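Local coordinates for DNA translocase coupling protein (Clostridium perfringens, PDB 6O1W) that probably binds ATP and DNA as the FtsK/SpoIIIE-like motor part of a conjugation coupling protein, and is likely to drive plasmid DNA transfer, at residues Asp102-Val113 with Ile149-Gly157; Gly172-Gln180 with Phe343-Ile354. All coordinates share one frame; numbering follows the deposited sequence.

Contact 1: residues Asp102-Val113 with Ile149-Gly157; sequences DKYIEEQEGVVV and ILWQLLKQG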
loop_
_atom_site.group_PDB
_atom_site.type_symbol
_atom_site.label_atom_id
_atom_site.label_comp_id
_atom_site.label_asym_id
_atom_site.label_seq_id
_atom_site.Cartn_x
_atom_site.Cartn_y
_atom_site.Cartn_z
ATOM N N ASP A 102 -14.500 5.264 -12.712
ATOM C CA ASP A 102 -15.427 5.869 -11.750
ATOM C C ASP A 102 -16.548 4.910 -11.267
ATOM O O ASP A 102 -17.183 5.193 -10.248
ATOM C CB ASP A 102 -15.996 7.205 -12.293
ATOM C CG ASP A 102 -15.174 8.457 -11.928
ATOM O OD1 ASP A 102 -14.043 8.306 -11.404
ATOM O OD2 ASP A 102 -15.665 9.577 -12.156
ATOM N N LYS A 103 -16.716 3.741 -11.932
ATOM C CA LYS A 103 -17.701 2.718 -11.554
ATOM C C LYS A 103 -17.377 2.062 -10.196
ATOM O O LYS A 103 -18.287 1.523 -9.548
ATOM C CB LYS A 103 -17.837 1.647 -12.657
ATOM C CG LYS A 103 -16.685 0.642 -12.731
ATOM C CD LYS A 103 -16.941 -0.455 -13.759
ATOM C CE LYS A 103 -15.750 -1.372 -13.897
ATOM N NZ LYS A 103 -16.081 -2.589 -14.690
ATOM N N TYR A 104 -16.084 2.107 -9.780
ATOM C CA TYR A 104 -15.605 1.557 -8.516
ATOM C C TYR A 104 -15.935 2.434 -7.297
ATOM O O TYR A 104 -15.894 1.931 -6.177
ATOM C CB TYR A 104 -14.099 1.250 -8.571
ATOM C CG TYR A 104 -13.703 0.258 -9.646
ATOM C CD1 TYR A 104 -14.043 -1.086 -9.541
ATOM C CD2 TYR A 104 -12.902 0.644 -10.715
ATOM C CE1 TYR A 104 -13.653 -2.009 -10.512
ATOM C CE2 TYR A 104 -12.514 -0.264 -11.694
ATOM C CZ TYR A 104 -12.899 -1.589 -11.593
ATOM O OH TYR A 104 -12.487 -2.491 -12.538
ATOM N N ILE A 105 -16.270 3.723 -7.510
ATOM C CA ILE A 105 -16.601 4.655 -6.431
ATOM C C ILE A 105 -17.753 4.109 -5.599
ATOM O O ILE A 105 -18.817 3.801 -6.143
ATOM C CB ILE A 105 -16.857 6.105 -6.936
ATOM C CG1 ILE A 105 -15.554 6.743 -7.419
ATOM C CG2 ILE A 105 -17.504 6.975 -5.839
ATOM C CD1 ILE A 105 -15.703 7.997 -8.142
ATOM N N GLU A 106 -17.516 3.970 -4.284
ATOM C CA GLU A 106 -18.480 3.454 -3.312
ATOM C C GLU A 106 -19.500 4.490 -2.949
ATOM O O GLU A 106 -19.191 5.684 -2.852
ATOM C CB GLU A 106 -17.775 2.978 -2.037
ATOM C CG GLU A 106 -16.813 1.823 -2.261
ATOM C CD GLU A 106 -17.429 0.493 -2.652
ATOM O OE1 GLU A 106 -18.322 0.013 -1.922
ATOM O OE2 GLU A 106 -17.004 -0.079 -3.683
ATOM N N GLU A 107 -20.716 4.009 -2.688
ATOM C CA GLU A 107 -21.881 4.797 -2.288
ATOM C C GLU A 107 -21.724 5.221 -0.837
ATOM O O GLU A 107 -22.034 6.368 -0.478
ATOM C CB GLU A 107 -23.182 3.988 -2.529
ATOM C CG GLU A 107 -23.214 2.574 -1.935
ATOM C CD GLU A 107 -22.691 1.394 -2.751
ATOM O OE1 GLU A 107 -21.812 1.591 -3.624
ATOM O OE2 GLU A 107 -23.155 0.259 -2.495
ATOM N N GLN A 108 -21.151 4.321 -0.020
ATOM C CA GLN A 108 -20.902 4.555 1.390
ATOM C C GLN A 108 -19.757 5.562 1.586
ATOM O O GLN A 108 -18.619 5.310 1.177
ATOM C CB GLN A 108 -20.611 3.228 2.093
ATOM C CG GLN A 108 -20.900 3.247 3.592
ATOM C CD GLN A 108 -20.492 1.953 4.238
ATOM O OE1 GLN A 108 -20.786 0.859 3.748
ATOM N NE2 GLN A 108 -19.794 2.048 5.351
ATOM N N GLU A 109 -20.079 6.718 2.190
ATOM C CA GLU A 109 -19.137 7.800 2.477
ATOM C C GLU A 109 -18.001 7.248 3.353
ATOM O O GLU A 109 -18.273 6.519 4.300
ATOM C CB GLU A 109 -19.889 8.960 3.197
ATOM C CG GLU A 109 -19.110 10.261 3.287
ATOM C CD GLU A 109 -17.972 10.332 4.296
ATOM O OE1 GLU A 109 -18.083 9.721 5.384
ATOM O OE2 GLU A 109 -16.956 10.994 3.984
ATOM N N GLY A 110 -16.759 7.577 3.023
ATOM C CA GLY A 110 -15.603 7.115 3.791
ATOM C C GLY A 110 -15.034 5.772 3.378
ATOM O O GLY A 110 -13.985 5.366 3.878
ATOM N N VAL A 111 -15.705 5.076 2.462
ATOM C CA VAL A 111 -15.258 3.783 1.941
ATOM C C VAL A 111 -14.561 4.061 0.618
ATOM O O VAL A 111 -15.137 4.711 -0.276
ATOM C CB VAL A 111 -16.397 2.714 1.779
ATOM C CG1 VAL A 111 -15.851 1.400 1.216
ATOM C CG2 VAL A 111 -17.090 2.434 3.107
ATOM N N VAL A 112 -13.317 3.565 0.503
ATOM C CA VAL A 112 -12.502 3.682 -0.704
ATOM C C VAL A 112 -12.051 2.295 -1.201
ATOM O O VAL A 112 -11.951 1.361 -0.413
ATOM C CB VAL A 112 -11.320 4.689 -0.528
ATOM C CG1 VAL A 112 -11.833 6.068 -0.079
ATOM C CG2 VAL A 112 -10.258 4.162 0.441
ATOM N N VAL A 113 -11.804 2.167 -2.513
ATOM C CA VAL A 113 -11.334 0.942 -3.148
ATOM C C VAL A 113 -9.902 1.198 -3.671
ATOM O O VAL A 113 -9.675 2.203 -4.345
ATOM C CB VAL A 113 -12.293 0.439 -4.260
ATOM C CG1 VAL A 113 -11.943 -0.985 -4.669
ATOM C CG2 VAL A 113 -13.750 0.506 -3.801
ATOM N N ILE A 149 -7.234 7.403 -4.073
ATOM C CA ILE A 149 -7.974 7.511 -2.801
ATOM C C ILE A 149 -8.519 8.947 -2.676
ATOM O O ILE A 149 -9.682 9.124 -2.346
ATOM C CB ILE A 149 -7.059 7.158 -1.597
ATOM C CG1 ILE A 149 -6.722 5.633 -1.607
ATOM C CG2 ILE A 149 -7.729 7.591 -0.242
ATOM C CD1 ILE A 149 -5.574 5.267 -0.751
ATOM N N LEU A 150 -7.665 9.960 -2.955
ATOM C CA LEU A 150 -8.011 11.379 -2.893
ATOM C C LEU A 150 -9.202 11.686 -3.790
ATOM O O LEU A 150 -10.136 12.341 -3.341
ATOM C CB LEU A 150 -6.788 12.231 -3.303
ATOM C CG LEU A 150 -6.982 13.744 -3.482
ATOM C CD1 LEU A 150 -7.493 14.419 -2.142
ATOM C CD2 LEU A 150 -5.677 14.395 -3.973
ATOM N N TRP A 151 -9.165 11.211 -5.052
ATOM C CA TRP A 151 -10.222 11.391 -6.050
ATOM C C TRP A 151 -11.574 10.851 -5.547
ATOM O O TRP A 151 -12.585 11.547 -5.610
ATOM C CB TRP A 151 -9.808 10.685 -7.356
ATOM C CG TRP A 151 -10.890 10.735 -8.393
ATOM C CD1 TRP A 151 -11.676 9.697 -8.806
ATOM C CD2 TRP A 151 -11.420 11.919 -9.020
ATOM N NE1 TRP A 151 -12.588 10.139 -9.739
ATOM C CE2 TRP A 151 -12.465 11.504 -9.877
ATOM C CE3 TRP A 151 -11.072 13.283 -8.982
ATOM C CZ2 TRP A 151 -13.169 12.402 -10.691
ATOM C CZ3 TRP A 151 -11.782 14.178 -9.774
ATOM C CH2 TRP A 151 -12.825 13.736 -10.608
ATOM N N GLN A 152 -11.562 9.642 -4.984
ATOM C CA GLN A 152 -12.734 8.979 -4.417
ATOM C C GLN A 152 -13.365 9.814 -3.311
ATOM O O GLN A 152 -14.569 10.074 -3.365
ATOM C CB GLN A 152 -12.381 7.561 -3.921
ATOM C CG GLN A 152 -12.038 6.625 -5.086
ATOM C CD GLN A 152 -11.616 5.242 -4.664
ATOM O OE1 GLN A 152 -10.488 4.801 -4.869
ATOM N NE2 GLN A 152 -12.511 4.528 -4.074
ATOM N N LEU A 153 -12.537 10.308 -2.371
ATOM C CA LEU A 153 -12.995 11.159 -1.279
ATOM C C LEU A 153 -13.469 12.529 -1.744
ATOM O O LEU A 153 -14.450 13.028 -1.198
ATOM C CB LEU A 153 -11.948 11.269 -0.174
ATOM C CG LEU A 153 -11.636 9.930 0.485
ATOM C CD1 LEU A 153 -10.447 10.053 1.422
ATOM C CD2 LEU A 153 -12.898 9.334 1.158
ATOM N N LEU A 154 -12.810 13.118 -2.762
ATOM C CA LEU A 154 -13.242 14.407 -3.340
ATOM C C LEU A 154 -14.635 14.240 -3.982
ATOM O O LEU A 154 -15.460 15.150 -3.907
ATOM C CB LEU A 154 -12.235 14.885 -4.416
ATOM C CG LEU A 154 -10.904 15.458 -3.912
ATOM C CD1 LEU A 154 -10.018 15.823 -5.055
ATOM C CD2 LEU A 154 -11.120 16.689 -3.012
ATOM N N LYS A 155 -14.894 13.056 -4.580
ATOM C CA LYS A 155 -16.178 12.680 -5.202
ATOM C C LYS A 155 -17.240 12.423 -4.150
ATOM O O LYS A 155 -18.408 12.464 -4.481
ATOM C CB LYS A 155 -16.022 11.419 -6.102
ATOM C CG LYS A 155 -15.342 11.676 -7.443
ATOM C CD LYS A 155 -16.299 12.298 -8.455
ATOM C CE LYS A 155 -17.087 11.287 -9.246
ATOM N NZ LYS A 155 -18.320 11.893 -9.804
ATOM N N GLN A 156 -16.849 12.147 -2.883
ATOM C CA GLN A 156 -17.820 11.956 -1.784
ATOM C C GLN A 156 -18.001 13.239 -1.006
ATOM O O GLN A 156 -18.701 13.237 -0.003
ATOM C CB GLN A 156 -17.427 10.811 -0.846
ATOM C CG GLN A 156 -17.346 9.470 -1.566
ATOM C CD GLN A 156 -16.784 8.361 -0.731
ATOM O OE1 GLN A 156 -16.380 8.546 0.413
ATOM N NE2 GLN A 156 -16.769 7.169 -1.286
ATOM N N GLY A 157 -17.388 14.328 -1.474
ATOM C CA GLY A 157 -17.543 15.643 -0.848
ATOM C C GLY A 157 -16.518 16.027 0.204
ATOM O O GLY A 157 -16.719 17.020 0.907
HETATM O O HOH W 1 -18.456 9.792 -11.973
#
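Gln-156, just past the last turn of helix 142-155, reaches into the loop that leads to strand 111-116. Its CG stands beside the backbone N (chi1 -61°) and the chain runs on extended, which carries the amide to three backbone groups of the loop and the start of the strand. OE1 accepts from Gly-110 N at 2.8 Å, and NE2 donates to Val-111 O at 3.1 Å, near the amide plane; a weak, bent bond from NE2 to Glu-106 O adds a third. With both amide ends engaged, its rotation is fixed against the type II turn Gln-108 to Val-111. Next to this grip packing is close and buried: CG1 of Val-112 meets CD2 of Leu-153 at 3.7 Å. The CG2 of Val-112 lies more loosely, 4.3 Å from Ile-149 CG2. The other end is looser and wetter. Trp-151 NE1 donates to Asp-102 OD1 at 2.9 Å, nearly straight (165°), on the syn side of a carboxylate almost coplanar with the indole; Trp-100 NE1 donates to the same oxygen. Asp-102 OD2 and Lys-155 NZ, 4.2 Å apart, are bridged by a water, while Lys-155 CE lies 3.7 Å from Ile-105 CD1. Strand 111-116, in the sheet's antiparallel extension, and the loop before it cover helix 142-155, which a Schellman motif ends at Gly-157 and whose start at the Walker A P-loop is characteristic of P-loop NTPases.

Contact 2: residues Gly172-Gln180 with Phe343-Ile354; sequences GLEYEKVGQ and FDDDKHFIPNKI. With BGC (beta-D-glucopyranose), chain E.
Tyr-175 OH donates to Asp-345 OD1 at 2.7 Å, the shortest polar bond between the two segments. The hydroxyl comes from above the carboxylate, 56° out of its plane, whereas the carboxylate itself lies at the edge of the phenol ring. The same ring forms an offset face-to-face stack with Phe-349: the centroids are 4.0 Å apart, the planes are inclined by 17°, and Tyr-175 CE1 comes to 3.5 Å from Phe-349 CE1. Phe-349 holds its CG anti to the backbone N (chi1 -177°), which sends the ring across to the 172-180 segment, into the angle between Tyr-175 and Val-178. Its edge is then lined by Glu-174 O, 3.5 Å from CE2, and by Val-178 CG2, 3.7 Å from CZ. The tyrosine is thus held at its hydroxyl and over one face, which limits its rotation. The other methyl of Val-178, CG1, packs on Ile-354, 3.9 Å from CB, and more distantly on Pro-351. At the exposed rim the bent side chain of Glu-174 lays OE1 3.5 Å from Pro-351 CG. Around this core, Tyr-175 also rests on Arg-147 and Leu-150 of helix 142-155 and on Met-162 of strand 159-163, while Val-178 touches Leu-154; helices 345-348 and 351-356 meet the P-loop helix through Asp-345 on Arg-147 and Ile-354 CD1 on Leu-154.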
loop_
_atom_site.group_PDB
_atom_site.type_symbol
_atom_site.label_atom_id
_atom_site.label_comp_id
_atom_site.label_asym_id
_atom_site.label_seq_id
_atom_site.Cartn_x
_atom_site.Cartn_y
_atom_site.Cartn_z
ATOM N N GLY A 172 -0.101 19.699 -9.043
ATOM C CA GLY A 172 -0.186 20.815 -9.969
ATOM C C GLY A 172 -1.362 21.731 -9.777
ATOM O O GLY A 172 -2.115 21.604 -8.808
ATOM N N LEU A 173 -1.533 22.654 -10.724
ATOM C CA LEU A 173 -2.570 23.699 -10.681
ATOM C C LEU A 173 -4.001 23.157 -10.699
ATOM O O LEU A 173 -4.889 23.798 -10.166
ATOM C CB LEU A 173 -2.354 24.731 -11.805
ATOM C CG LEU A 173 -1.062 25.559 -11.752
ATOM C CD1 LEU A 173 -0.861 26.334 -13.039
ATOM C CD2 LEU A 173 -1.031 26.493 -10.555
ATOM N N GLU A 174 -4.211 21.977 -11.274
ATOM C CA GLU A 174 -5.520 21.349 -11.323
ATOM C C GLU A 174 -5.948 20.863 -9.938
ATOM O O GLU A 174 -7.133 20.970 -9.619
ATOM C CB GLU A 174 -5.578 20.253 -12.395
ATOM C CG GLU A 174 -5.419 20.788 -13.825
ATOM C CD GLU A 174 -6.422 21.828 -14.303
ATOM O OE1 GLU A 174 -7.604 21.466 -14.505
ATOM O OE2 GLU A 174 -6.025 23.002 -14.488
ATOM N N TYR A 175 -4.969 20.430 -9.080
ATOM C CA TYR A 175 -5.199 20.025 -7.677
ATOM C C TYR A 175 -5.570 21.210 -6.839
ATOM O O TYR A 175 -6.410 21.082 -5.958
ATOM C CB TYR A 175 -4.003 19.276 -7.078
ATOM C CG TYR A 175 -4.036 17.838 -7.512
ATOM C CD1 TYR A 175 -4.871 16.919 -6.875
ATOM C CD2 TYR A 175 -3.368 17.423 -8.661
ATOM C CE1 TYR A 175 -5.010 15.618 -7.351
ATOM C CE2 TYR A 175 -3.479 16.115 -9.130
ATOM C CZ TYR A 175 -4.301 15.217 -8.469
ATOM O OH TYR A 175 -4.406 13.926 -8.909
ATOM N N GLU A 176 -5.002 22.377 -7.158
ATOM C CA GLU A 176 -5.284 23.642 -6.482
ATOM C C GLU A 176 -6.729 24.106 -6.684
ATOM O O GLU A 176 -7.211 24.911 -5.900
ATOM C CB GLU A 176 -4.317 24.738 -6.960
ATOM C CG GLU A 176 -3.193 24.996 -5.977
ATOM C CD GLU A 176 -2.394 26.258 -6.228
ATOM O OE1 GLU A 176 -2.531 26.854 -7.322
ATOM O OE2 GLU A 176 -1.618 26.649 -5.323
ATOM N N LYS A 177 -7.421 23.607 -7.717
ATOM C CA LYS A 177 -8.827 23.981 -7.941
ATOM C C LYS A 177 -9.733 23.301 -6.905
ATOM O O LYS A 177 -10.813 23.819 -6.636
ATOM C CB LYS A 177 -9.308 23.559 -9.346
ATOM C CG LYS A 177 -8.431 24.000 -10.506
ATOM C CD LYS A 177 -8.907 25.275 -11.169
ATOM C CE LYS A 177 -8.103 25.606 -12.403
ATOM N NZ LYS A 177 -6.693 25.979 -12.083
ATOM N N VAL A 178 -9.305 22.127 -6.349
ATOM C CA VAL A 178 -10.135 21.325 -5.441
ATOM C C VAL A 178 -9.677 21.330 -3.965
ATOM O O VAL A 178 -10.370 20.775 -3.107
ATOM C CB VAL A 178 -10.300 19.878 -5.976
ATOM C CG1 VAL A 178 -10.878 19.867 -7.394
ATOM C CG2 VAL A 178 -8.992 19.085 -5.909
ATOM N N GLY A 179 -8.558 21.977 -3.677
ATOM C CA GLY A 179 -8.031 22.045 -2.324
ATOM C C GLY A 179 -6.788 22.902 -2.214
ATOM O O GLY A 179 -6.406 23.611 -3.149
ATOM N N GLN A 180 -6.164 22.850 -1.067
ATOM C CA GLN A 180 -4.986 23.650 -0.765
ATOM C C GLN A 180 -3.744 22.782 -0.872
ATOM O O GLN A 180 -3.683 21.697 -0.267
ATOM C CB GLN A 180 -5.105 24.149 0.662
ATOM C CG GLN A 180 -4.796 25.608 0.883
ATOM C CD GLN A 180 -5.037 25.910 2.343
ATOM O OE1 GLN A 180 -6.174 26.171 2.770
ATOM N NE2 GLN A 180 -3.983 25.833 3.147
ATOM N N PHE A 343 -4.265 5.078 -11.721
ATOM C CA PHE A 343 -5.020 6.327 -11.783
ATOM C C PHE A 343 -4.078 7.301 -12.436
ATOM O O PHE A 343 -2.996 7.559 -11.920
ATOM C CB PHE A 343 -5.411 6.781 -10.361
ATOM C CG PHE A 343 -6.202 8.071 -10.295
ATOM C CD1 PHE A 343 -5.555 9.300 -10.200
ATOM C CD2 PHE A 343 -7.589 8.055 -10.317
ATOM C CE1 PHE A 343 -6.282 10.485 -10.138
ATOM C CE2 PHE A 343 -8.312 9.242 -10.243
ATOM C CZ PHE A 343 -7.658 10.450 -10.189
ATOM N N ASP A 344 -4.464 7.802 -13.589
ATOM C CA ASP A 344 -3.649 8.698 -14.405
ATOM C C ASP A 344 -4.298 10.057 -14.345
ATOM O O ASP A 344 -5.435 10.197 -14.819
ATOM C CB ASP A 344 -3.642 8.149 -15.869
ATOM C CG ASP A 344 -2.711 8.847 -16.853
ATOM O OD1 ASP A 344 -2.780 10.082 -16.965
ATOM O OD2 ASP A 344 -1.923 8.150 -17.515
ATOM N N ASP A 345 -3.606 11.064 -13.759
ATOM C CA ASP A 345 -4.120 12.442 -13.651
ATOM C C ASP A 345 -4.634 13.000 -14.987
ATOM O O ASP A 345 -5.702 13.622 -15.021
ATOM C CB ASP A 345 -3.044 13.387 -13.095
ATOM C CG ASP A 345 -2.663 13.125 -11.657
ATOM O OD1 ASP A 345 -3.450 12.469 -10.945
ATOM O OD2 ASP A 345 -1.578 13.584 -11.239
ATOM N N ASP A 346 -3.898 12.745 -16.088
ATOM C CA ASP A 346 -4.253 13.248 -17.419
ATOM C C ASP A 346 -5.605 12.749 -17.928
ATOM O O ASP A 346 -6.242 13.456 -18.700
ATOM C CB ASP A 346 -3.149 12.986 -18.462
ATOM C CG ASP A 346 -1.987 13.955 -18.424
ATOM O OD1 ASP A 346 -2.210 15.141 -18.083
ATOM O OD2 ASP A 346 -0.856 13.538 -18.756
ATOM N N LYS A 347 -6.078 11.592 -17.465
ATOM C CA LYS A 347 -7.385 11.138 -17.930
ATOM C C LYS A 347 -8.407 10.849 -16.826
ATOM O O LYS A 347 -9.596 10.735 -17.132
ATOM C CB LYS A 347 -7.263 9.939 -18.891
ATOM C CG LYS A 347 -6.489 8.747 -18.447
ATOM C CD LYS A 347 -5.973 8.035 -19.674
ATOM C CE LYS A 347 -5.384 6.694 -19.341
ATOM N NZ LYS A 347 -4.632 6.108 -20.492
ATOM N N HIS A 348 -7.986 10.793 -15.553
ATOM C CA HIS A 348 -8.913 10.437 -14.493
ATOM C C HIS A 348 -9.254 11.559 -13.532
ATOM O O HIS A 348 -10.308 11.500 -12.910
ATOM C CB HIS A 348 -8.384 9.201 -13.736
ATOM C CG HIS A 348 -8.239 7.986 -14.602
ATOM N ND1 HIS A 348 -7.065 7.261 -14.631
ATOM C CD2 HIS A 348 -9.112 7.446 -15.488
ATOM C CE1 HIS A 348 -7.262 6.284 -15.503
ATOM N NE2 HIS A 348 -8.480 6.364 -16.055
ATOM N N PHE A 349 -8.395 12.579 -13.410
ATOM C CA PHE A 349 -8.606 13.682 -12.479
ATOM C C PHE A 349 -9.306 14.818 -13.203
ATOM O O PHE A 349 -8.683 15.505 -14.005
ATOM C CB PHE A 349 -7.265 14.116 -11.827
ATOM C CG PHE A 349 -7.452 15.212 -10.806
ATOM C CD1 PHE A 349 -7.980 14.935 -9.552
ATOM C CD2 PHE A 349 -7.137 16.533 -11.114
ATOM C CE1 PHE A 349 -8.202 15.954 -8.629
ATOM C CE2 PHE A 349 -7.369 17.562 -10.188
ATOM C CZ PHE A 349 -7.914 17.265 -8.963
ATOM N N ILE A 350 -10.618 14.957 -12.981
ATOM C CA ILE A 350 -11.475 15.942 -13.658
ATOM C C ILE A 350 -11.995 16.949 -12.633
ATOM O O ILE A 350 -12.989 16.682 -11.958
ATOM C CB ILE A 350 -12.589 15.233 -14.504
ATOM C CG1 ILE A 350 -11.979 14.143 -15.417
ATOM C CG2 ILE A 350 -13.400 16.254 -15.333
ATOM C CD1 ILE A 350 -12.915 13.006 -15.814
ATOM N N PRO A 351 -11.268 18.079 -12.448
ATOM C CA PRO A 351 -11.635 19.032 -11.383
ATOM C C PRO A 351 -13.060 19.582 -11.424
ATOM O O PRO A 351 -13.646 19.828 -10.367
ATOM C CB PRO A 351 -10.598 20.154 -11.535
ATOM C CG PRO A 351 -9.479 19.558 -12.258
ATOM C CD PRO A 351 -10.026 18.491 -13.136
ATOM N N ASN A 352 -13.606 19.790 -12.637
ATOM C CA ASN A 352 -14.949 20.345 -12.836
ATOM C C ASN A 352 -16.049 19.436 -12.285
ATOM O O ASN A 352 -17.042 19.964 -11.799
ATOM C CB ASN A 352 -15.210 20.754 -14.297
ATOM C CG ASN A 352 -14.622 19.850 -15.366
ATOM O OD1 ASN A 352 -15.350 19.122 -16.054
ATOM N ND2 ASN A 352 -13.293 19.897 -15.555
ATOM N N LYS A 353 -15.851 18.104 -12.268
ATOM C CA LYS A 353 -16.817 17.188 -11.645
ATOM C C LYS A 353 -16.935 17.451 -10.122
ATOM O O LYS A 353 -18.040 17.415 -9.585
ATOM C CB LYS A 353 -16.467 15.722 -11.906
ATOM C CG LYS A 353 -16.743 15.250 -13.324
ATOM C CD LYS A 353 -16.184 13.837 -13.534
ATOM C CE LYS A 353 -16.966 13.038 -14.542
ATOM N NZ LYS A 353 -16.374 11.692 -14.741
ATOM N N ILE A 354 -15.810 17.775 -9.451
ATOM C CA ILE A 354 -15.758 18.079 -8.015
ATOM C C ILE A 354 -16.372 19.431 -7.686
ATOM O O ILE A 354 -17.065 19.562 -6.668
ATOM C CB ILE A 354 -14.305 17.951 -7.440
ATOM C CG1 ILE A 354 -13.675 16.583 -7.749
ATOM C CG2 ILE A 354 -14.237 18.287 -5.941
ATOM C CD1 ILE A 354 -14.507 15.353 -7.372
HETATM C C2 BGC E . -8.491 27.033 6.702
HETATM C C3 BGC E . -7.869 28.078 7.620
HETATM C C4 BGC E . -6.497 27.608 8.090
HETATM C C5 BGC E . -5.619 27.268 6.888
HETATM C C6 BGC E . -4.292 26.663 7.280
HETATM C C1 BGC E . -7.541 26.754 5.540
HETATM O O1 BGC E . -8.091 25.802 4.692
HETATM O O2 BGC E . -9.749 27.488 6.218
HETATM O O3 BGC E . -8.725 28.326 8.729
HETATM O O4 BGC E . -5.857 28.612 8.868
HETATM O O5 BGC E . -6.285 26.305 6.051
HETATM O O6 BGC E . -3.535 26.313 6.132
#

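In the fold
Contacts 1 and 2, with centres about 14 Å apart, meet at helix 142-155, which supplies one segment of contact 1 and is touched by both segments of contact 2. Trp-151 joins them directly: its CG lies 3.5 Å from Phe-343 CE2. Leu-154 CD1 packs 3.5 Å from Val-178 CG2, and Asp-102 OD2 makes a long, weak ion pair with Lys-353 NZ. Contact 2 comes close to the ATP site, empty here: Phe-343 is about 4 Å, side chain to side chain, from Val-144, which binds ATP in another structure of this protein. Contact 1 stays farther off, Ile-149 about 9 Å from Ala-340, another such residue. Elsewhere, Gln-180 and Tyr-161 help line a beta-D-glucopyranose pocket.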